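Local coordinates for protein Rik1-associated factor 1 (Schizosaccharomyces pombe, PDB 4O9D) that contributes, as a subunit of the Clr4 methyltransferase complex, to establishing heterochromatin through methylation of histone H3, at residues D299-V304 with L316-K321. Sequence-based numbering, arbitrary orientation.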
loop_
_atom_site.group_PDB
_atom_site.type_symbol
_atom_site.label_atom_id
_atom_site.label_comp_id
_atom_site.label_asym_id
_atom_site.label_seq_id
_atom_site.Cartn_x
_atom_site.Cartn_y
_atom_site.Cartn_z
ATOM N N ASP A 299 -9.685 -15.128 -3.000
ATOM C CA ASP A 299 -10.239 -16.083 -3.984
ATOM C C ASP A 299 -9.632 -15.960 -5.374
ATOM O O ASP A 299 -10.032 -16.665 -6.316
ATOM C CB ASP A 299 -11.766 -15.989 -4.092
ATOM C CG ASP A 299 -12.265 -14.601 -4.492
ATOM O OD1 ASP A 299 -11.458 -13.650 -4.609
ATOM O OD2 ASP A 299 -13.504 -14.467 -4.659
ATOM N N ASN A 300 -8.653 -15.079 -5.506
ATOM C CA ASN A 300 -7.992 -14.888 -6.784
ATOM C C ASN A 300 -8.943 -14.358 -7.856
ATOM O O ASN A 300 -8.815 -14.702 -9.024
ATOM C CB ASN A 300 -7.365 -16.216 -7.242
ATOM C CG ASN A 300 -5.947 -16.048 -7.787
ATOM O OD1 ASN A 300 -5.231 -15.088 -7.455
ATOM N ND2 ASN A 300 -5.532 -16.992 -8.634
ATOM N N GLN A 301 -9.911 -13.525 -7.481
ATOM C CA GLN A 301 -10.729 -12.869 -8.504
ATOM C C GLN A 301 -11.166 -11.511 -7.985
ATOM O O GLN A 301 -11.068 -11.261 -6.791
ATOM C CB GLN A 301 -11.942 -13.732 -8.877
ATOM C CG GLN A 301 -12.883 -14.010 -7.723
ATOM C CD GLN A 301 -13.834 -15.163 -8.033
ATOM O OE1 GLN A 301 -13.686 -15.847 -9.060
ATOM N NE2 GLN A 301 -14.801 -15.399 -7.143
ATOM N N THR A 302 -11.609 -10.637 -8.891
ATOM C CA THR A 302 -12.003 -9.268 -8.545
ATOM C C THR A 302 -13.448 -9.052 -8.961
ATOM O O THR A 302 -13.789 -9.219 -10.154
ATOM C CB THR A 302 -11.145 -8.240 -9.314
ATOM O OG1 THR A 302 -9.768 -8.353 -8.927
ATOM C CG2 THR A 302 -11.650 -6.820 -9.083
ATOM N N PHE A 303 -14.306 -8.715 -8.002
ATOM C CA PHE A 303 -15.674 -8.299 -8.325
ATOM C C PHE A 303 -15.667 -6.818 -8.718
ATOM O O PHE A 303 -14.937 -6.037 -8.130
ATOM C CB PHE A 303 -16.632 -8.552 -7.142
ATOM C CG PHE A 303 -17.026 -10.005 -6.977
ATOM C CD1 PHE A 303 -16.185 -10.897 -6.357
ATOM C CD2 PHE A 303 -18.241 -10.471 -7.469
ATOM C CE1 PHE A 303 -16.532 -12.215 -6.202
ATOM C CE2 PHE A 303 -18.590 -11.796 -7.328
ATOM C CZ PHE A 303 -17.731 -12.670 -6.684
ATOM N N VAL A 304 -16.465 -6.452 -9.719
ATOM C CA VAL A 304 -16.588 -5.062 -10.161
ATOM C C VAL A 304 -18.046 -4.625 -10.184
ATOM O O VAL A 304 -18.896 -5.398 -10.616
ATOM C CB VAL A 304 -16.046 -4.874 -11.553
ATOM C CG1 VAL A 304 -16.107 -3.380 -11.933
ATOM C CG2 VAL A 304 -14.594 -5.410 -11.628
ATOM N N LEU A 316 -16.900 -10.123 -13.183
ATOM C CA LEU A 316 -16.060 -10.913 -12.318
ATOM C C LEU A 316 -14.791 -11.256 -13.099
ATOM O O LEU A 316 -14.830 -11.942 -14.140
ATOM C CB LEU A 316 -16.824 -12.145 -11.901
ATOM C CG LEU A 316 -16.098 -13.170 -11.046
ATOM C CD1 LEU A 316 -15.192 -12.506 -10.082
ATOM C CD2 LEU A 316 -17.146 -14.011 -10.325
ATOM N N LEU A 317 -13.670 -10.731 -12.617
ATOM C CA LEU A 317 -12.406 -10.802 -13.334
ATOM C C LEU A 317 -11.517 -11.843 -12.681
ATOM O O LEU A 317 -10.933 -11.575 -11.622
ATOM C CB LEU A 317 -11.701 -9.454 -13.263
ATOM C CG LEU A 317 -12.547 -8.195 -13.481
ATOM C CD1 LEU A 317 -11.620 -7.023 -13.195
ATOM C CD2 LEU A 317 -13.119 -8.119 -14.903
ATOM N N LYS A 318 -11.387 -13.009 -13.312
ATOM C CA LYS A 318 -10.780 -14.164 -12.664
ATOM C C LYS A 318 -9.304 -14.389 -13.008
ATOM O O LYS A 318 -8.875 -14.172 -14.132
ATOM C CB LYS A 318 -11.561 -15.419 -13.041
ATOM C CG LYS A 318 -12.955 -15.484 -12.454
ATOM C CD LYS A 318 -13.767 -16.626 -13.092
ATOM C CE LYS A 318 -14.906 -17.062 -12.166
ATOM N NZ LYS A 318 -15.763 -18.141 -12.733
ATOM N N HIS A 319 -8.529 -14.855 -12.036
ATOM C CA HIS A 319 -7.208 -15.385 -12.360
ATOM C C HIS A 319 -7.250 -16.907 -12.332
ATOM O O HIS A 319 -8.254 -17.508 -11.957
ATOM C CB HIS A 319 -6.138 -14.874 -11.395
ATOM C CG HIS A 319 -5.639 -13.504 -11.728
ATOM N ND1 HIS A 319 -4.345 -13.258 -12.143
ATOM C CD2 HIS A 319 -6.272 -12.311 -11.733
ATOM C CE1 HIS A 319 -4.205 -11.967 -12.378
ATOM N NE2 HIS A 319 -5.356 -11.372 -12.142
ATOM N N GLY A 320 -6.136 -17.522 -12.689
ATOM C CA GLY A 320 -6.078 -18.962 -12.824
ATOM C C GLY A 320 -5.593 -19.687 -11.590
ATOM O O GLY A 320 -5.471 -19.120 -10.504
ATOM N N LYS A 321 -5.308 -20.967 -11.763
ATOM C CA LYS A 321 -4.929 -21.817 -10.643
ATOM C C LYS A 321 -3.630 -21.306 -10.049
ATOM O O LYS A 321 -2.771 -20.815 -10.758
ATOM C CB LYS A 321 -4.753 -23.271 -11.097
ATOM C CG LYS A 321 -5.536 -23.660 -12.361
ATOM C CD LYS A 321 -7.028 -23.361 -12.254
ATOM C CE LYS A 321 -7.875 -24.423 -12.963
ATOM N NZ LYS A 321 -7.438 -24.706 -14.377
HETATM O O HOH W 1 -10.257 -18.068 -9.351
HETATM O O HOH W 2 -8.818 -10.051 -10.819
#
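T302 and L317 face each other as an antiparallel hydrogen-bonded pair of this hairpin: L317 N reaches T302 O at 2.9 Å and 173°, and T302 N returns a bond to L317 O. Beyond the non-hydrogen-bonded pair Q301-K318, H319 N donates to N300 O at 3.0 Å, nearly in line with the carbonyl bond. A water bridges T302 OG1, also hydrogen-bonded to S296 OG, and L317 O, and lies in the plane of the H319 ring, at its edge. The N300 amide adds a weak bond from ND2 to G320 O, while its OD1 accepts from S356 N. Q301 NE2 donates to D299 OD2 at 3.0 Å from above the carboxylate plane; D299 OD1 accepts from Q301 N, an Asx turn.

Apolar contact divides between the two faces. On the face of Q301, F303, L316 and K318, methyl CD1 of L316 sits over the centre of the F303 ring, 4.1 Å from the centroid and 9° off the normal, a CH-pi contact. The same methyl touches Q301 CD at 3.6 Å. With Q301 CG set between the backbone N and the carbonyl carbon (chi1 61°) and the chain extended beyond it, Q301 runs beside K318, OE1 3.5 Å from K318 CG. An alanine here, keeping CB but lacking the amide, would probably leave D299 OD2 without this mate and thin the cover of L316 CD1 and the K318 chain. On the other face, V304 CG2 meets L317 CD1 at 3.7 Å.

Strands 301-306 and 315-318 are the outer pair of a four-stranded blade in this WD-repeat beta-propeller domain. L317 packs on F351 and W363 of the next blade. H319 joins the blades through ND1 to D357 OD1, in the turn between strands 351-354 and 359-363, and NE2 to T353 OG1, consistent, with W363, with the His-Asp-Ser/Thr-Trp tetrad of WD40 repeats.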